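Local coordinates for YueI protein (Bacillus subtilis, PDB 2OHW), which is of unknown function and belongs to the DUF1694 family, folding as a single chain around a four-stranded mixed beta-sheet packed with helices, at residues A[30-35]-A[107-112]; A[13-18]-A[26-31]. All coordinates share one frame; numbering follows the deposited sequence.

Contact 1. Residues A[30-35]-A[107-112]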
loop_
_atom_site.group_PDB
_atom_site.type_symbol
_atom_site.label_atom_id
_atom_site.label_comp_id
_atom_site.label_asym_id
_atom_site.label_seq_id
_atom_site.Cartn_x
_atom_site.Cartn_y
_atom_site.Cartn_z
ATOM N N LEU A 30 6.068 2.430 -2.741
ATOM C CA LEU A 30 7.125 1.828 -1.907
ATOM C C LEU A 30 8.031 0.898 -2.710
ATOM O O LEU A 30 8.492 -0.136 -2.211
ATOM C CB LEU A 30 6.518 1.091 -0.700
ATOM C CG LEU A 30 5.720 1.956 0.281
ATOM C CD1 LEU A 30 5.028 1.087 1.340
ATOM C CD2 LEU A 30 6.619 2.987 0.937
ATOM N N GLY A 31 8.284 1.299 -3.954
ATOM C CA GLY A 31 9.210 0.593 -4.839
ATOM C C GLY A 31 8.544 -0.291 -5.874
ATOM O O GLY A 31 9.214 -0.737 -6.809
ATOM N N SER A 32 7.240 -0.549 -5.722
ATOM C CA SER A 32 6.511 -1.408 -6.660
ATOM C C SER A 32 5.953 -0.645 -7.855
ATOM O O SER A 32 5.660 0.556 -7.770
ATOM C CB SER A 32 5.352 -2.117 -5.948
ATOM O OG SER A 32 4.649 -2.968 -6.852
ATOM N N LEU A 33 5.808 -1.344 -8.981
ATOM C CA LEU A 33 5.073 -0.789 -10.119
ATOM C C LEU A 33 3.566 -0.907 -9.873
ATOM O O LEU A 33 3.103 -1.839 -9.214
ATOM C CB LEU A 33 5.445 -1.527 -11.421
ATOM C CG LEU A 33 6.867 -1.331 -11.978
ATOM C CD1 LEU A 33 7.058 -2.070 -13.300
ATOM C CD2 LEU A 33 7.196 0.140 -12.132
ATOM N N ARG A 34 2.793 0.017 -10.435
ATOM C CA ARG A 34 1.341 -0.025 -10.234
ATOM C C ARG A 34 0.739 -1.365 -10.681
ATOM O O ARG A 34 -0.211 -1.871 -10.064
ATOM C CB ARG A 34 0.674 1.132 -10.975
ATOM C CG ARG A 34 -0.838 1.103 -10.961
ATOM C CD ARG A 34 -1.405 1.286 -9.554
ATOM N NE ARG A 34 -2.868 1.325 -9.575
ATOM C CZ ARG A 34 -3.633 0.251 -9.715
ATOM N NH1 ARG A 34 -4.956 0.380 -9.712
ATOM N NH2 ARG A 34 -3.078 -0.954 -9.854
ATOM N N GLU A 35 1.282 -1.947 -11.754
ATOM C CA GLU A 35 0.727 -3.191 -12.278
ATOM C C GLU A 35 0.852 -4.365 -11.301
ATOM O O GLU A 35 0.173 -5.375 -11.478
ATOM C CB GLU A 35 1.377 -3.564 -13.628
ATOM C CG GLU A 35 2.829 -3.967 -13.539
ATOM C CD GLU A 35 3.456 -4.230 -14.899
ATOM O OE1 GLU A 35 2.862 -3.831 -15.919
ATOM O OE2 GLU A 35 4.549 -4.831 -14.932
ATOM N N VAL A 107 1.847 -1.388 1.259
ATOM C CA VAL A 107 1.505 -1.829 -0.098
ATOM C C VAL A 107 1.688 -3.339 -0.146
ATOM O O VAL A 107 2.743 -3.844 0.233
ATOM C CB VAL A 107 2.417 -1.172 -1.162
ATOM C CG1 VAL A 107 2.161 -1.751 -2.549
ATOM C CG2 VAL A 107 2.224 0.346 -1.186
ATOM N N ILE A 108 0.655 -4.053 -0.581
ATOM C CA ILE A 108 0.768 -5.477 -0.857
ATOM C C ILE A 108 1.035 -5.599 -2.344
ATOM O O ILE A 108 0.208 -5.174 -3.157
ATOM C CB ILE A 108 -0.496 -6.256 -0.444
ATOM C CG1 ILE A 108 -0.739 -6.087 1.064
ATOM C CG2 ILE A 108 -0.366 -7.755 -0.812
ATOM C CD1 ILE A 108 -2.090 -6.583 1.594
ATOM N N ALA A 109 2.199 -6.133 -2.697
ATOM C CA ALA A 109 2.629 -6.200 -4.099
ATOM C C ALA A 109 2.892 -7.633 -4.500
ATOM O O ALA A 109 3.563 -8.375 -3.779
ATOM C CB ALA A 109 3.882 -5.362 -4.307
ATOM N N ALA A 110 2.381 -8.006 -5.664
ATOM C CA ALA A 110 2.653 -9.317 -6.251
ATOM C C ALA A 110 4.011 -9.332 -6.948
ATOM O O ALA A 110 4.586 -8.284 -7.268
ATOM C CB ALA A 110 1.549 -9.698 -7.224
ATOM N N ASP A 111 4.530 -10.530 -7.204
ATOM C CA ASP A 111 5.842 -10.624 -7.855
ATOM C C ASP A 111 5.723 -10.567 -9.384
ATOM O O ASP A 111 6.741 -10.526 -10.091
ATOM C CB ASP A 111 6.607 -11.873 -7.387
ATOM C CG ASP A 111 5.944 -13.159 -7.815
ATOM O OD1 ASP A 111 4.739 -13.140 -8.115
ATOM O OD2 ASP A 111 6.636 -14.205 -7.849
ATOM N N ILE A 112 4.482 -10.555 -9.876
ATOM C CA ILE A 112 4.175 -10.391 -11.300
ATOM C C ILE A 112 3.036 -9.387 -11.507
ATOM O O ILE A 112 2.384 -8.967 -10.552
ATOM C CB ILE A 112 3.770 -11.740 -11.937
ATOM C CG1 ILE A 112 2.485 -12.276 -11.291
ATOM C CG2 ILE A 112 4.921 -12.746 -11.831
ATOM C CD1 ILE A 112 1.932 -13.561 -11.927
#

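Contact 2. Residues A[13-18]-A[26-31]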
loop_
_atom_site.group_PDB
_atom_site.type_symbol
_atom_site.label_atom_id
_atom_site.label_comp_id
_atom_site.label_asym_id
_atom_site.label_seq_id
_atom_site.Cartn_x
_atom_site.Cartn_y
_atom_site.Cartn_z
ATOM N N GLN A 13 -8.949 9.955 -6.023
ATOM C CA GLN A 13 -9.902 9.054 -6.671
ATOM C C GLN A 13 -9.598 7.568 -6.533
ATOM O O GLN A 13 -10.316 6.746 -7.076
ATOM C CB GLN A 13 -10.066 9.431 -8.135
ATOM C CG GLN A 13 -10.682 10.799 -8.301
ATOM C CD GLN A 13 -11.232 11.011 -9.677
ATOM O OE1 GLN A 13 -10.751 10.425 -10.652
ATOM N NE2 GLN A 13 -12.232 11.887 -9.776
ATOM N N GLY A 14 -8.543 7.224 -5.808
ATOM C CA GLY A 14 -8.295 5.822 -5.459
ATOM C C GLY A 14 -7.253 5.084 -6.267
ATOM O O GLY A 14 -7.171 3.856 -6.194
ATOM N N MET A 15 -6.464 5.819 -7.044
ATOM C CA MET A 15 -5.266 5.265 -7.697
ATOM C C MET A 15 -5.611 4.259 -8.793
ATOM O O MET A 15 -4.991 3.195 -8.914
ATOM C CB MET A 15 -4.280 4.680 -6.654
ATOM C CG MET A 15 -3.800 5.701 -5.567
ATOM S SD MET A 15 -2.830 4.946 -4.193
ATOM C CE MET A 15 -4.124 4.000 -3.387
ATOM N N TYR A 16 -6.613 4.620 -9.595
ATOM C CA TYR A 16 -6.983 3.845 -10.770
ATOM C C TYR A 16 -6.033 4.078 -11.945
ATOM O O TYR A 16 -5.833 5.211 -12.398
ATOM C CB TYR A 16 -8.395 4.207 -11.211
ATOM C CG TYR A 16 -9.461 3.655 -10.312
ATOM C CD1 TYR A 16 -9.955 2.362 -10.498
ATOM C CD2 TYR A 16 -9.982 4.424 -9.271
ATOM C CE1 TYR A 16 -10.940 1.843 -9.662
ATOM C CE2 TYR A 16 -10.957 3.920 -8.436
ATOM C CZ TYR A 16 -11.432 2.632 -8.642
ATOM O OH TYR A 16 -12.414 2.140 -7.823
ATOM N N GLY A 17 -5.462 2.993 -12.442
ATOM C CA GLY A 17 -4.635 3.042 -13.647
ATOM C C GLY A 17 -3.178 3.421 -13.440
ATOM O O GLY A 17 -2.737 3.660 -12.315
ATOM N N PRO A 18 -2.411 3.500 -14.541
ATOM C CA PRO A 18 -0.982 3.758 -14.420
ATOM C C PRO A 18 -0.661 5.237 -14.233
ATOM O O PRO A 18 -1.518 6.101 -14.470
ATOM C CB PRO A 18 -0.440 3.279 -15.767
ATOM C CG PRO A 18 -1.549 3.580 -16.736
ATOM C CD PRO A 18 -2.836 3.379 -15.953
ATOM N N ARG A 26 7.004 3.765 -8.694
ATOM C CA ARG A 26 7.849 3.208 -7.647
ATOM C C ARG A 26 7.970 4.158 -6.469
ATOM O O ARG A 26 7.987 3.728 -5.314
ATOM C CB ARG A 26 9.233 2.853 -8.192
ATOM C CG ARG A 26 9.210 1.731 -9.221
ATOM C CD ARG A 26 10.614 1.188 -9.457
ATOM N NE ARG A 26 10.669 0.358 -10.650
ATOM C CZ ARG A 26 10.386 -0.939 -10.679
ATOM N NH1 ARG A 26 10.011 -1.577 -9.571
ATOM N NH2 ARG A 26 10.471 -1.602 -11.826
ATOM N N HIS A 27 8.044 5.454 -6.761
ATOM C CA HIS A 27 8.135 6.448 -5.697
ATOM C C HIS A 27 6.857 6.568 -4.864
ATOM O O HIS A 27 6.925 6.958 -3.699
ATOM C CB HIS A 27 8.561 7.805 -6.250
ATOM C CG HIS A 27 9.942 7.809 -6.839
ATOM N ND1 HIS A 27 10.241 8.432 -8.031
ATOM C CD2 HIS A 27 11.102 7.268 -6.395
ATOM C CE1 HIS A 27 11.527 8.276 -8.297
ATOM N NE2 HIS A 27 12.072 7.570 -7.321
ATOM N N LEU A 28 5.703 6.245 -5.455
ATOM C CA LEU A 28 4.436 6.219 -4.710
ATOM C C LEU A 28 4.239 4.894 -3.951
ATOM O O LEU A 28 3.883 4.893 -2.761
ATOM C CB LEU A 28 3.241 6.485 -5.631
ATOM C CG LEU A 28 1.838 6.387 -4.993
ATOM C CD1 LEU A 28 1.620 7.355 -3.850
ATOM C CD2 LEU A 28 0.764 6.601 -6.061
ATOM N N PHE A 29 4.454 3.781 -4.656
ATOM C CA PHE A 29 4.095 2.457 -4.155
ATOM C C PHE A 29 5.213 1.688 -3.448
ATOM O O PHE A 29 5.284 0.449 -3.528
ATOM C CB PHE A 29 3.475 1.623 -5.282
ATOM C CG PHE A 29 2.162 2.178 -5.787
ATOM C CD1 PHE A 29 1.011 2.089 -5.004
ATOM C CD2 PHE A 29 2.077 2.766 -7.037
ATOM C CE1 PHE A 29 -0.206 2.608 -5.472
ATOM C CE2 PHE A 29 0.867 3.271 -7.515
ATOM C CZ PHE A 29 -0.271 3.201 -6.730
ATOM N N LEU A 30 6.068 2.430 -2.741
ATOM C CA LEU A 30 7.125 1.828 -1.907
ATOM C C LEU A 30 8.031 0.898 -2.710
ATOM O O LEU A 30 8.492 -0.136 -2.211
ATOM C CB LEU A 30 6.518 1.091 -0.700
ATOM C CG LEU A 30 5.720 1.956 0.281
ATOM C CD1 LEU A 30 5.028 1.087 1.340
ATOM C CD2 LEU A 30 6.619 2.987 0.937
ATOM N N GLY A 31 8.284 1.299 -3.954
ATOM C CA GLY A 31 9.210 0.593 -4.839
ATOM C C GLY A 31 8.544 -0.291 -5.874
ATOM O O GLY A 31 9.214 -0.737 -6.809
#

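Contact 1. Residues A[30-35]-A[107-112]
L30 and V107 meet through matching torsions: in L30 CG stands beside the backbone N and opposite the carbonyl carbon (chi1 -62°), and V107 CG2 holds the same place on its own residue. The two side chains lie alongside, running in opposite senses, and L30 CD1 comes to rest 3.8 Å from V107 CG2, with L30 CG also close to that methyl. Two residues on, S32 turns its hydroxyl to the far side of CB from the backbone N (chi1 -179°), which sets OG 3.6 Å from the A109 methyl, CB. The alternation follows from the strand: V107 and A109 offer one face of 104-110 to the loop. Strand 104-110 is an inner strand of the mixed sheet, between 37-42 and 65-70, and the loop 30-35 passes over it on the way to 37-42. L30 also touches L68 and N70 of strand 65-70, and S32 touches V37. No hydrogen bond joins the two segments; they meet by van der Waals contact, methyl on methyl and hydroxyl on methyl. Farther along, the segments draw apart to a CA separation of 8.0 Å between E35 and I112, and E35 shares backbone hydrogen bonds with V114 and N115.

Contact 2. Residues A[13-18]-A[26-31]
M15 and L28 mark the closest backbone approach, yet their CA atoms stay 10.2 Å apart, so the two segments meet only through side chains. Segment 13-18 leaves helix 5-12 at G14, whose positive phi and two bonds back into the last turn make a Schellman motif; M15 continues with phi 69°, and its CB points toward the other segment. In 26-31, helix 22-28 gives way at F29, and the turn that follows is closed by a backbone bond from G31 N to R26 O of 2.8 Å. The side chain of R26 returns to the same glycine, NH1 giving a hydrogen bond of 3.0 Å to G31 O, which lies near the guanidinium plane. Across the contact the sulfur does the touching. In M15, CG stands beside the backbone N (chi1 -58°) and chi2 is extended, which carries SD to within 3.7 Å of F29 CE1, with CZ the next ring atom. This is a Met-aromatic contact of oblique geometry: SD sits 4.9 Å from the ring centroid, 65° off the normal. L28 CD2 covers one face of the same ring, 3.5 Å above its plane and offset toward the rim, and approaches M15 SD more loosely at 4.4 Å. L104 of strand 104-110 and Y10 of helix 5-12 touch all three residues, placing the cluster between the N-terminal helices and the sheet. With no hydrogen bond between the segments, cohesion probably comes from burial of apolar surface and from dispersion, to which the polarisable sulfur beside the ring would contribute.

From the N terminus, helix 5-12 runs into 13-18, and contact 2 closes a short loop by bringing the end of helix 22-28 back against 13-18. The chain then enters contact 1 directly, since L30 and G31 belong to both, and 30-35 reaches across 71 intervening residues to 107-112. The two loops thus follow one another along the chain, neither nesting nor crossing. Their centres lie 9 Å apart, and R34 bridges them: its NE probably hydrogen-bonds M15 O at 2.9 Å, while its CD packs on F29 CZ. Contact 2 joins the loop that follows helix 5-12 to the C-terminal end of helix 22-28; contact 1 lays the next segment over 104-110, one of the two inner strands.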